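Local atomic coordinates of exonuclease mut-7 homolog (Aedes aegypti, PDB entry 7JW2), a protein that probably acts as a magnesium-dependent 3'-5' exoribonuclease that trims the 3' ends of AGO1-bound microRNAs, this chain being its exonuclease domain. Residues 41-45 / 46-50; 54-58 / 59-63; 77-80 / 81-85; 149-152 / 153-157; 197-200 / 201-205. All blocks are in the same frame, centred on the assembly; numbering follows the deposited sequence.

In the fold
All five interactions are local contacts within one 3'-5' exonuclease domain of the RNase H-like clan, whose central mixed sheet is flanked by helices. Interactions 1 and 2 bracket strand 50-56: its incoming loop is held by interaction 1 and its outgoing hairpin by interaction 2, with centres about 25 Å apart. Interaction 3 packs directly against the hairpin, L55 CD2 lying 3.7 Å from F84 CZ. At the other end, W58 CH2 reaches D197 CB at 3.9 Å and so joins interaction 2 to interaction 5. Interactions 4 and 5 belong to successive helices, with nearest atoms about 5 Å apart. Interactions 1 and 5 are farthest apart, their centres about 38 Å from each other.

Interaction 1 of 5, residues 41-45 / 46-50; sequences KPTFG and GANEV
The E49 carboxylate is met over its face by K41, whose NZ stands 52° out of the carboxylate plane and closes a salt bridge to OE2 at 2.9 Å. A second flat group, the N48 amide, receives a methyl at its oxygen: T43 CG2 lies 3.1 Å from N48 OD1, a tight approach. Both contacts span the exposed loop of a beta hairpin, the link between antiparallel strands 33-40 and 50-56. K41 leaves its backbone with CG anti to the carbonyl carbon (chi1 -61°) and then runs fully extended, which carries its methylenes past E49; CD comes within 3.7 Å of E49 CB before the ammonium reaches the acid. The two backbones are bonded directly, K41 N donating to E49 O at 3.0 Å (163°). Further out direct bonding gives way to water. One water lies 2.7 Å from K41 O, close also to N48 OD1, and accepts from E49 N, so three polar groups of the loop share it. Neighbouring parts of the domain border the base of the loop: K41 touches M67 and A173, and N48 touches M102 and W40. At the tip a second water bridges two N-H donors, accepting from F44 N at 2.7 Å and from G46 N at 2.9 Å.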
loop_
_atom_site.group_PDB
_atom_site.type_symbol
_atom_site.label_atom_id
_atom_site.label_comp_id
_atom_site.label_asym_id
_atom_site.label_seq_id
_atom_site.Cartn_x
_atom_site.Cartn_y
_atom_site.Cartn_z
ATOM N N LYS A 41 -1.616 24.546 7.685
ATOM C CA LYS A 41 -1.907 25.808 7.019
ATOM C C LYS A 41 -1.959 26.935 8.048
ATOM O O LYS A 41 -2.500 26.747 9.143
ATOM C CB LYS A 41 -3.244 25.722 6.297
ATOM C CG LYS A 41 -3.352 24.677 5.215
ATOM C CD LYS A 41 -4.693 24.861 4.516
ATOM C CE LYS A 41 -4.939 23.822 3.449
ATOM N NZ LYS A 41 -6.153 24.194 2.654
ATOM N N PRO A 42 -1.412 28.114 7.742
ATOM C CA PRO A 42 -1.644 29.270 8.618
ATOM C C PRO A 42 -3.138 29.491 8.801
ATOM O O PRO A 42 -3.932 29.269 7.888
ATOM C CB PRO A 42 -0.984 30.429 7.865
ATOM C CG PRO A 42 0.050 29.794 7.005
ATOM C CD PRO A 42 -0.480 28.419 6.643
ATOM N N THR A 43 -3.522 29.906 10.002
ATOM C CA THR A 43 -4.928 30.077 10.339
ATOM C C THR A 43 -5.233 31.543 10.608
ATOM O O THR A 43 -4.377 32.307 11.066
ATOM C CB THR A 43 -5.317 29.248 11.560
ATOM O OG1 THR A 43 -4.660 29.769 12.720
ATOM C CG2 THR A 43 -4.899 27.812 11.360
ATOM N N PHE A 44 -6.472 31.919 10.322
ATOM C CA PHE A 44 -6.947 33.287 10.467
ATOM C C PHE A 44 -8.310 33.286 11.141
ATOM O O PHE A 44 -9.277 33.887 10.668
ATOM C CB PHE A 44 -6.965 33.966 9.104
ATOM C CG PHE A 44 -5.642 33.904 8.392
ATOM C CD1 PHE A 44 -4.601 34.738 8.762
ATOM C CD2 PHE A 44 -5.429 32.992 7.373
ATOM C CE1 PHE A 44 -3.377 34.676 8.114
ATOM C CE2 PHE A 44 -4.207 32.927 6.720
ATOM C CZ PHE A 44 -3.181 33.772 7.091
ATOM N N GLY A 45 -8.389 32.588 12.274
ATOM C CA GLY A 45 -9.625 32.407 12.996
ATOM C C GLY A 45 -10.408 31.170 12.612
ATOM O O GLY A 45 -11.230 30.703 13.410
ATOM N N GLY A 46 -10.174 30.621 11.421
ATOM C CA GLY A 46 -10.910 29.473 10.943
ATOM C C GLY A 46 -10.394 28.166 11.516
ATOM O O GLY A 46 -9.568 28.122 12.430
ATOM N N ALA A 47 -10.905 27.074 10.955
ATOM C CA ALA A 47 -10.525 25.749 11.418
ATOM C C ALA A 47 -9.123 25.387 10.940
ATOM O O ALA A 47 -8.638 25.883 9.920
ATOM C CB ALA A 47 -11.529 24.705 10.930
ATOM N N ASN A 48 -8.471 24.507 11.688
ATOM C CA ASN A 48 -7.138 24.061 11.319
ATOM C C ASN A 48 -7.215 23.031 10.198
ATOM O O ASN A 48 -8.151 22.226 10.136
ATOM C CB ASN A 48 -6.424 23.478 12.534
ATOM C CG ASN A 48 -5.843 24.550 13.427
ATOM O OD1 ASN A 48 -4.888 25.234 13.056
ATOM N ND2 ASN A 48 -6.413 24.703 14.610
ATOM N N GLU A 49 -6.234 23.080 9.294
ATOM C CA GLU A 49 -6.151 22.172 8.157
ATOM C C GLU A 49 -4.706 21.733 7.982
ATOM O O GLU A 49 -3.799 22.565 8.046
ATOM C CB GLU A 49 -6.651 22.842 6.873
ATOM C CG GLU A 49 -8.158 22.937 6.765
ATOM C CD GLU A 49 -8.597 23.368 5.385
ATOM O OE1 GLU A 49 -9.491 22.714 4.804
ATOM O OE2 GLU A 49 -8.035 24.359 4.879
ATOM N N VAL A 50 -4.497 20.424 7.779
ATOM C CA VAL A 50 -3.156 19.873 7.604
ATOM C C VAL A 50 -2.637 20.169 6.205
ATOM O O VAL A 50 -3.353 19.996 5.207
ATOM C CB VAL A 50 -3.159 18.352 7.847
ATOM C CG1 VAL A 50 -1.721 17.799 7.798
ATOM C CG2 VAL A 50 -3.794 18.030 9.176
HETATM O O HOH W 1 -4.064 24.895 10.363
HETATM O O HOH W 2 -8.367 30.418 9.216
#

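Interaction 2 of 5, residues 54-58 / 59-63; sequences QLATW and DDVYM
T57 and D60 close a tight beta hairpin, and the rotamer of the threonine decides how. With chi1 at 78°, OG1 sits between its own backbone N and carbonyl carbon, where it faces the turn and accepts from D59 N and D60 N, each 3.0 Å away. The first of these bonds makes an ST turn. W58 and D59 have backbone angles near those of a type I turn; the hairpin is closed by T57 N to D60 O at 2.8 Å. A water receives the T57 OG1 proton and donates to D60 OD1, which ties the two side chains together. D60 OD2 is engaged separately by H11 and H13.

Beyond the turn the strands run antiparallel, 168° between their directions. L55 and Y62 form a hydrogen-bonded pair, each N donating to the other's O at 2.8 Å. L55 O lies at the edge of the Y62 ring, near its plane, 3.7 Å from CD1. On the face shared by Q54, A56, V61 and M63, V61 CG2 packs on A56 CB at 3.9 Å. Q54 bends at chi2 (96°): its CG stays against M63 CG, also at 3.9 Å, while the amide NE2 turns off to A185 O and E39.

That face lies under helix 179-205, through A186 and A189. L55 and Y62 point to the other side, against M24 of helix 18-28, where Y62 OH also bonds D27 and the ring stacks on H13. Strands 33-40 and 12-15 flank the hairpin.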
loop_
_atom_site.group_PDB
_atom_site.type_symbol
_atom_site.label_atom_id
_atom_site.label_comp_id
_atom_site.label_asym_id
_atom_site.label_seq_id
_atom_site.Cartn_x
_atom_site.Cartn_y
_atom_site.Cartn_z
ATOM N N GLN A 54 4.871 14.269 7.883
ATOM C CA GLN A 54 6.198 13.768 7.540
ATOM C C GLN A 54 6.521 12.534 8.379
ATOM O O GLN A 54 6.388 12.568 9.606
ATOM C CB GLN A 54 7.289 14.830 7.735
ATOM C CG GLN A 54 7.068 16.178 7.032
ATOM C CD GLN A 54 6.434 17.215 7.943
ATOM O OE1 GLN A 54 5.224 17.443 7.878
ATOM N NE2 GLN A 54 7.247 17.857 8.780
ATOM N N LEU A 55 6.936 11.463 7.706
ATOM C CA LEU A 55 7.286 10.199 8.350
ATOM C C LEU A 55 8.695 9.815 7.936
ATOM O O LEU A 55 8.958 9.627 6.743
ATOM C CB LEU A 55 6.298 9.094 7.965
ATOM C CG LEU A 55 4.827 9.476 8.134
ATOM C CD1 LEU A 55 3.878 8.410 7.596
ATOM C CD2 LEU A 55 4.507 9.797 9.587
ATOM N N ALA A 56 9.588 9.667 8.917
ATOM C CA ALA A 56 11.002 9.422 8.660
ATOM C C ALA A 56 11.446 8.070 9.205
ATOM O O ALA A 56 11.106 7.705 10.331
ATOM C CB ALA A 56 11.867 10.518 9.295
ATOM N N THR A 57 12.239 7.365 8.413
ATOM C CA THR A 57 13.026 6.220 8.867
ATOM C C THR A 57 14.495 6.602 8.780
ATOM O O THR A 57 14.848 7.675 8.294
ATOM C CB THR A 57 12.758 4.984 8.007
ATOM O OG1 THR A 57 13.472 5.110 6.773
ATOM C CG2 THR A 57 11.284 4.838 7.693
ATOM N N TRP A 58 15.376 5.703 9.232
ATOM C CA TRP A 58 16.794 6.009 9.112
ATOM C C TRP A 58 17.243 6.137 7.663
ATOM O O TRP A 58 18.306 6.715 7.402
ATOM C CB TRP A 58 17.631 4.936 9.807
ATOM C CG TRP A 58 17.689 5.092 11.282
ATOM C CD1 TRP A 58 17.185 4.240 12.210
ATOM C CD2 TRP A 58 18.279 6.176 12.007
ATOM N NE1 TRP A 58 17.439 4.711 13.472
ATOM C CE2 TRP A 58 18.097 5.907 13.377
ATOM C CE3 TRP A 58 18.946 7.345 11.631
ATOM C CZ2 TRP A 58 18.552 6.759 14.370
ATOM C CZ3 TRP A 58 19.407 8.187 12.621
ATOM C CH2 TRP A 58 19.205 7.892 13.974
ATOM N N ASP A 59 16.455 5.621 6.712
ATOM C CA ASP A 59 16.869 5.552 5.318
ATOM C C ASP A 59 16.068 6.430 4.372
ATOM O O ASP A 59 16.537 6.684 3.262
ATOM C CB ASP A 59 16.784 4.103 4.812
ATOM C CG ASP A 59 17.709 3.179 5.558
ATOM O OD1 ASP A 59 18.891 3.535 5.699
ATOM O OD2 ASP A 59 17.255 2.103 5.999
ATOM N N ASP A 60 14.874 6.874 4.765
ATOM C CA ASP A 60 13.981 7.594 3.866
ATOM C C ASP A 60 13.119 8.549 4.674
ATOM O O ASP A 60 12.769 8.270 5.823
ATOM C CB ASP A 60 13.052 6.646 3.075
ATOM C CG ASP A 60 13.804 5.733 2.115
ATOM O OD1 ASP A 60 14.198 4.615 2.523
ATOM O OD2 ASP A 60 13.979 6.134 0.945
ATOM N N VAL A 61 12.731 9.657 4.050
ATOM C CA VAL A 61 11.725 10.543 4.619
ATOM C C VAL A 61 10.591 10.681 3.621
ATOM O O VAL A 61 10.831 10.941 2.435
ATOM C CB VAL A 61 12.298 11.924 4.977
ATOM C CG1 VAL A 61 11.216 12.764 5.626
ATOM C CG2 VAL A 61 13.485 11.772 5.923
ATOM N N TYR A 62 9.365 10.482 4.097
ATOM C CA TYR A 62 8.160 10.635 3.295
ATOM C C TYR A 62 7.386 11.856 3.762
ATOM O O TYR A 62 7.192 12.059 4.961
ATOM C CB TYR A 62 7.281 9.390 3.414
ATOM C CG TYR A 62 7.966 8.122 2.974
ATOM C CD1 TYR A 62 8.644 7.317 3.887
ATOM C CD2 TYR A 62 7.941 7.718 1.649
ATOM C CE1 TYR A 62 9.264 6.149 3.484
ATOM C CE2 TYR A 62 8.565 6.557 1.243
ATOM C CZ TYR A 62 9.229 5.783 2.167
ATOM O OH TYR A 62 9.852 4.622 1.767
ATOM N N MET A 63 6.916 12.658 2.819
ATOM C CA MET A 63 6.133 13.844 3.150
ATOM C C MET A 63 4.791 13.715 2.454
ATOM O O MET A 63 4.720 13.872 1.229
ATOM C CB MET A 63 6.867 15.111 2.725
ATOM C CG MET A 63 8.192 15.223 3.452
ATOM S SD MET A 63 9.103 16.715 3.052
ATOM C CE MET A 63 9.611 16.373 1.390
HETATM O O HOH W 3 13.144 3.383 4.705
#

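Interaction 3 of 5, residues 77-80 / 81-85; sequences AALA and KNVFN
L79 has CG anti to its backbone N (chi1 -179°), which swings the isobutyl group along the helix to V83 and F84; its CD1 meets V83 CG2 at 3.9 Å, and its CG lies 4.2 Å from F84 CE1. These contacts mark the C-terminal end of helix 73-84, where a pi-type turn widens the last coil. The backbone bonds record the change. K81 N still donates to A77 O in the alpha pattern, but L79 O is shared by weak bonds from V83 N and, at 3.5 Å, from F84 N. N82 is folded back by its chi1 of -71°, so A78 O takes two donors from one residue, backbone N and side-chain ND2, both at 3.0 Å. The other amide atom, N82 OD1, bonds K18 of the second subunit, placing this face of the helix against that subunit of the assembly. Inward, L79 packs on F21 and L25 of helix 18-28, and the F84 ring meets F36 and F110 edge to face. N85 then leaves the helix, its side chain bonded to M113 and N111. Its backbone N reaches five residues back to A80 O, 2.8 Å away and nearly straight at 167°.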
loop_
_atom_site.group_PDB
_atom_site.type_symbol
_atom_site.label_atom_id
_atom_site.label_comp_id
_atom_site.label_asym_id
_atom_site.label_seq_id
_atom_site.Cartn_x
_atom_site.Cartn_y
_atom_site.Cartn_z
ATOM N N ALA A 77 -7.211 5.194 7.447
ATOM C CA ALA A 77 -7.347 4.076 8.365
ATOM C C ALA A 77 -6.214 3.077 8.178
ATOM O O ALA A 77 -5.750 2.467 9.152
ATOM C CB ALA A 77 -8.708 3.409 8.157
ATOM N N ALA A 78 -5.737 2.911 6.946
ATOM C CA ALA A 78 -4.644 1.977 6.701
ATOM C C ALA A 78 -3.341 2.490 7.301
ATOM O O ALA A 78 -2.546 1.706 7.832
ATOM C CB ALA A 78 -4.479 1.724 5.206
ATOM N N LEU A 79 -3.108 3.797 7.239
ATOM C CA LEU A 79 -1.915 4.363 7.859
ATOM C C LEU A 79 -1.987 4.258 9.377
ATOM O O LEU A 79 -0.994 3.910 10.038
ATOM C CB LEU A 79 -1.748 5.823 7.427
ATOM C CG LEU A 79 -0.523 6.549 7.991
ATOM C CD1 LEU A 79 0.751 5.842 7.549
ATOM C CD2 LEU A 79 -0.529 8.000 7.546
ATOM N N ALA A 80 -3.147 4.552 9.957
ATOM C CA ALA A 80 -3.280 4.422 11.402
ATOM C C ALA A 80 -3.076 2.977 11.843
ATOM O O ALA A 80 -2.346 2.706 12.805
ATOM C CB ALA A 80 -4.638 4.954 11.862
ATOM N N LYS A 81 -3.661 2.026 11.120
ATOM C CA LYS A 81 -3.590 0.643 11.575
ATOM C C LYS A 81 -2.191 0.061 11.416
ATOM O O LYS A 81 -1.732 -0.702 12.278
ATOM C CB LYS A 81 -4.597 -0.201 10.808
ATOM C CG LYS A 81 -4.383 -1.688 10.979
ATOM C CD LYS A 81 -5.503 -2.429 10.327
ATOM C CE LYS A 81 -5.472 -3.892 10.678
ATOM N NZ LYS A 81 -6.332 -4.575 9.688
ATOM N N ASN A 82 -1.510 0.366 10.316
ATOM C CA ASN A 82 -0.284 -0.342 9.979
ATOM C C ASN A 82 0.974 0.385 10.425
ATOM O O ASN A 82 2.074 -0.180 10.297
ATOM C CB ASN A 82 -0.242 -0.631 8.482
ATOM C CG ASN A 82 -1.250 -1.680 8.088
ATOM O OD1 ASN A 82 -1.076 -2.858 8.399
ATOM N ND2 ASN A 82 -2.328 -1.263 7.429
ATOM N N VAL A 83 0.842 1.585 11.000
ATOM C CA VAL A 83 1.991 2.332 11.509
ATOM C C VAL A 83 1.711 2.871 12.910
ATOM O O VAL A 83 2.424 2.542 13.863
ATOM C CB VAL A 83 2.380 3.477 10.551
ATOM C CG1 VAL A 83 3.493 4.339 11.148
ATOM C CG2 VAL A 83 2.807 2.909 9.193
ATOM N N PHE A 84 0.685 3.712 13.063
ATOM C CA PHE A 84 0.589 4.493 14.294
ATOM C C PHE A 84 0.016 3.705 15.462
ATOM O O PHE A 84 0.528 3.810 16.587
ATOM C CB PHE A 84 -0.223 5.756 14.048
ATOM C CG PHE A 84 0.566 6.822 13.394
ATOM C CD1 PHE A 84 0.806 6.774 12.030
ATOM C CD2 PHE A 84 1.140 7.836 14.144
ATOM C CE1 PHE A 84 1.566 7.748 11.410
ATOM C CE2 PHE A 84 1.898 8.816 13.538
ATOM C CZ PHE A 84 2.119 8.775 12.167
ATOM N N ASN A 85 -1.034 2.924 15.235
ATOM C CA ASN A 85 -1.703 2.205 16.322
ATOM C C ASN A 85 -1.168 0.800 16.499
ATOM O O ASN A 85 -1.930 -0.153 16.700
ATOM C CB ASN A 85 -3.207 2.185 16.069
ATOM C CG ASN A 85 -3.818 3.563 16.123
ATOM O OD1 ASN A 85 -3.289 4.465 16.777
ATOM N ND2 ASN A 85 -4.934 3.738 15.432
#

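Interaction 4 of 5, residues 149-152 / 153-157; sequences QNLA and NLVRL
An N-cap starts helix 151-159: N150 precedes its first residue and folds its side chain over the opening coil. Chi1 at 54° brings the amide between the residue's own N and carbonyl carbon, and OD1 then accepts from N153 N at 2.9 Å, the donor standing close to the axis of the side-chain carbonyl (171°). The backbone O of N150 serves the next amide, L154 N, at 3.1 Å. The regular pattern follows, with V155 N bonded to L151 O and R156 N to A152 O.

The N153 amide crosses that of N150 with the planes 46° apart, its CG only 3.3 Å from N150 OD1. Its two ends face different partners: ND2 bonds N148 O just ahead of the helix, and OD1 accepts from R156 NH1 at 2.9 Å. R156 bends at chi3 back toward N153, and its NE makes a salt bridge to E144. On another flank L151 CD1 touches V155 CG2 at 4.2 Å, while L151 and L154 pack on I195 of helix 179-205.

The cap gives N153 N a good acceptor, where N150 O offers only a weak bond; bonds at both ends of its amide restrict N153, and R156 is held between N153 OD1 and E144.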
loop_
_atom_site.group_PDB
_atom_site.type_symbol
_atom_site.label_atom_id
_atom_site.label_comp_id
_atom_site.label_asym_id
_atom_site.label_seq_id
_atom_site.Cartn_x
_atom_site.Cartn_y
_atom_site.Cartn_z
ATOM N N GLN A 149 12.878 24.353 26.750
ATOM C CA GLN A 149 12.641 22.969 26.332
ATOM C C GLN A 149 11.809 22.932 25.048
ATOM O O GLN A 149 10.637 22.555 25.033
ATOM C CB GLN A 149 11.982 22.176 27.454
ATOM C CG GLN A 149 12.898 21.893 28.637
ATOM C CD GLN A 149 12.454 20.693 29.457
ATOM O OE1 GLN A 149 13.279 19.991 30.045
ATOM N NE2 GLN A 149 11.145 20.447 29.492
ATOM N N ASN A 150 12.449 23.332 23.952
ATOM C CA ASN A 150 11.878 23.243 22.614
ATOM C C ASN A 150 12.772 22.381 21.729
ATOM O O ASN A 150 13.887 22.014 22.108
ATOM C CB ASN A 150 11.678 24.637 21.999
ATOM C CG ASN A 150 12.946 25.473 22.000
ATOM O OD1 ASN A 150 14.000 25.044 21.523
ATOM N ND2 ASN A 150 12.849 26.683 22.544
ATOM N N LEU A 151 12.273 22.054 20.531
ATOM C CA LEU A 151 12.999 21.124 19.671
ATOM C C LEU A 151 14.310 21.727 19.175
ATOM O O LEU A 151 15.323 21.022 19.076
ATOM C CB LEU A 151 12.121 20.681 18.493
ATOM C CG LEU A 151 12.801 19.764 17.477
ATOM C CD1 LEU A 151 13.220 18.451 18.135
ATOM C CD2 LEU A 151 11.897 19.497 16.270
ATOM N N ALA A 152 14.325 23.027 18.873
ATOM C CA ALA A 152 15.554 23.638 18.382
ATOM C C ALA A 152 16.678 23.507 19.400
ATOM O O ALA A 152 17.830 23.244 19.035
ATOM C CB ALA A 152 15.312 25.109 18.045
ATOM N N ASN A 153 16.364 23.675 20.679
ATOM C CA ASN A 153 17.400 23.552 21.699
ATOM C C ASN A 153 17.824 22.098 21.890
ATOM O O ASN A 153 19.000 21.821 22.148
ATOM C CB ASN A 153 16.915 24.158 23.012
ATOM C CG ASN A 153 16.877 25.674 22.962
ATOM O OD1 ASN A 153 17.463 26.283 22.068
ATOM N ND2 ASN A 153 16.184 26.285 23.912
ATOM N N LEU A 154 16.884 21.156 21.768
ATOM C CA LEU A 154 17.250 19.746 21.872
ATOM C C LEU A 154 18.164 19.326 20.727
ATOM O O LEU A 154 19.071 18.507 20.911
ATOM C CB LEU A 154 15.989 18.881 21.902
ATOM C CG LEU A 154 16.211 17.419 22.264
ATOM C CD1 LEU A 154 17.092 17.292 23.518
ATOM C CD2 LEU A 154 14.858 16.733 22.453
ATOM N N VAL A 155 17.930 19.860 19.526
ATOM C CA VAL A 155 18.823 19.593 18.404
ATOM C C VAL A 155 20.235 20.084 18.709
ATOM O O VAL A 155 21.221 19.387 18.444
ATOM C CB VAL A 155 18.268 20.228 17.116
ATOM C CG1 VAL A 155 19.327 20.259 16.045
ATOM C CG2 VAL A 155 17.062 19.427 16.625
ATOM N N ARG A 156 20.360 21.293 19.259
ATOM C CA ARG A 156 21.689 21.799 19.591
ATOM C C ARG A 156 22.369 20.931 20.642
ATOM O O ARG A 156 23.550 20.595 20.507
ATOM C CB ARG A 156 21.607 23.243 20.072
ATOM C CG ARG A 156 22.954 23.964 20.030
ATOM C CD ARG A 156 22.759 25.454 20.188
ATOM N NE ARG A 156 22.259 25.775 21.520
ATOM C CZ ARG A 156 21.009 26.151 21.783
ATOM N NH1 ARG A 156 20.124 26.247 20.803
ATOM N NH2 ARG A 156 20.645 26.424 23.029
ATOM N N LEU A 157 21.634 20.556 21.695
ATOM C CA LEU A 157 22.206 19.738 22.764
ATOM C C LEU A 157 22.680 18.385 22.251
ATOM O O LEU A 157 23.701 17.864 22.711
ATOM C CB LEU A 157 21.181 19.534 23.875
ATOM C CG LEU A 157 20.840 20.743 24.739
ATOM C CD1 LEU A 157 19.513 20.531 25.425
ATOM C CD2 LEU A 157 21.929 20.953 25.764
#

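Interaction 5 of 5, residues 197-200 / 201-205; sequences DAIE and KQLTH
Residues 197-205 form the last turns of helix 179-205 and keep regular alpha geometry, as the i to i+4 bonds K201 N to D197 O (3.0 Å) and L203 N to I199 O (2.9 Å) attest. One turn apart, D197 and K201 add a salt bridge. The aspartate has CG anti to its backbone N (chi1 178°), and the lysine runs back along the helix before turning at its final torsion, chi4 24°, far from staggered. NZ thus comes to the syn side of OD1, 3.1 Å away and 30° out of the carboxylate plane; its bond to OD2 at 3.4 Å is weak. With this near-eclipsed torsion CE also lies 3.3 Å from D197 OD2. On the buried flank I199 and L203 run alongside one another in the same direction, with CG2 of the isoleucine 4.0 Å from CD1 of the leucine. T204 N bonds E200 O at 3.0 Å.

Different neighbours cover the different faces of this helix end. I199 packs on L128 and V132 of helix 125-132 and on C158 of helix 151-159, L203 on F138 and on I213 of helix 210-217, and Q202 OE1 accepts from R139 N in the loop after helix 125-132.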
loop_
_atom_site.group_PDB
_atom_site.type_symbol
_atom_site.label_atom_id
_atom_site.label_comp_id
_atom_site.label_asym_id
_atom_site.label_seq_id
_atom_site.Cartn_x
_atom_site.Cartn_y
_atom_site.Cartn_z
ATOM N N ASP A 197 18.856 8.755 19.118
ATOM C CA ASP A 197 20.111 8.008 19.079
ATOM C C ASP A 197 21.149 8.632 20.007
ATOM O O ASP A 197 21.865 7.918 20.723
ATOM C CB ASP A 197 20.613 7.952 17.637
ATOM C CG ASP A 197 21.927 7.231 17.500
ATOM O OD1 ASP A 197 21.918 5.985 17.459
ATOM O OD2 ASP A 197 22.966 7.912 17.412
ATOM N N ALA A 198 21.220 9.960 20.045
ATOM C CA ALA A 198 22.200 10.616 20.911
ATOM C C ALA A 198 21.886 10.393 22.386
ATOM O O ALA A 198 22.799 10.170 23.198
ATOM C CB ALA A 198 22.249 12.112 20.594
ATOM N N ILE A 199 20.608 10.446 22.761
ATOM C CA ILE A 199 20.228 10.226 24.151
ATOM C C ILE A 199 20.475 8.777 24.552
ATOM O O ILE A 199 20.980 8.504 25.646
ATOM C CB ILE A 199 18.765 10.634 24.378
ATOM C CG1 ILE A 199 18.619 12.146 24.148
ATOM C CG2 ILE A 199 18.326 10.253 25.784
ATOM C CD1 ILE A 199 17.221 12.677 24.341
ATOM N N GLU A 200 20.115 7.833 23.682
ATOM C CA GLU A 200 20.400 6.417 23.910
ATOM C C GLU A 200 21.877 6.196 24.221
ATOM O O GLU A 200 22.228 5.510 25.193
ATOM C CB GLU A 200 19.978 5.626 22.666
ATOM C CG GLU A 200 19.864 4.124 22.796
ATOM C CD GLU A 200 19.207 3.516 21.560
ATOM O OE1 GLU A 200 19.616 3.871 20.432
ATOM O OE2 GLU A 200 18.268 2.705 21.712
ATOM N N LYS A 201 22.758 6.775 23.400
ATOM C CA LYS A 201 24.192 6.568 23.581
ATOM C C LYS A 201 24.665 7.109 24.922
ATOM O O LYS A 201 25.497 6.484 25.594
ATOM C CB LYS A 201 24.967 7.219 22.434
ATOM C CG LYS A 201 24.982 6.401 21.160
ATOM C CD LYS A 201 25.565 7.191 19.999
ATOM C CE LYS A 201 25.612 6.358 18.720
ATOM N NZ LYS A 201 24.616 5.248 18.709
ATOM N N GLN A 202 24.139 8.260 25.345
ATOM C CA GLN A 202 24.593 8.828 26.608
ATOM C C GLN A 202 24.029 8.075 27.812
ATOM O O GLN A 202 24.716 7.948 28.833
ATOM C CB GLN A 202 24.245 10.319 26.663
ATOM C CG GLN A 202 24.425 10.980 28.024
ATOM C CD GLN A 202 25.862 11.033 28.511
ATOM O OE1 GLN A 202 26.097 11.252 29.695
ATOM N NE2 GLN A 202 26.822 10.855 27.603
ATOM N N LEU A 203 22.809 7.543 27.716
ATOM C CA LEU A 203 22.292 6.695 28.790
ATOM C C LEU A 203 23.143 5.445 28.957
ATOM O O LEU A 203 23.460 5.044 30.087
ATOM C CB LEU A 203 20.838 6.317 28.512
ATOM C CG LEU A 203 19.825 7.434 28.738
ATOM C CD1 LEU A 203 18.465 6.995 28.171
ATOM C CD2 LEU A 203 19.714 7.819 30.206
ATOM N N THR A 204 23.532 4.821 27.842
ATOM C CA THR A 204 24.438 3.679 27.907
ATOM C C THR A 204 25.777 4.083 28.521
ATOM O O THR A 204 26.371 3.323 29.300
ATOM C CB THR A 204 24.632 3.097 26.504
ATOM O OG1 THR A 204 23.369 2.638 25.990
ATOM C CG2 THR A 204 25.600 1.919 26.533
ATOM N N HIS A 205 26.244 5.299 28.219
ATOM C CA HIS A 205 27.533 5.761 28.732
ATOM C C HIS A 205 27.536 5.845 30.253
ATOM O O HIS A 205 28.553 5.550 30.893
ATOM C CB HIS A 205 27.886 7.116 28.121
ATOM C CG HIS A 205 29.222 7.641 28.548
ATOM N ND1 HIS A 205 30.408 7.160 28.034
ATOM C CD2 HIS A 205 29.560 8.600 29.440
ATOM C CE1 HIS A 205 31.418 7.802 28.591
ATOM N NE2 HIS A 205 30.931 8.679 29.451
#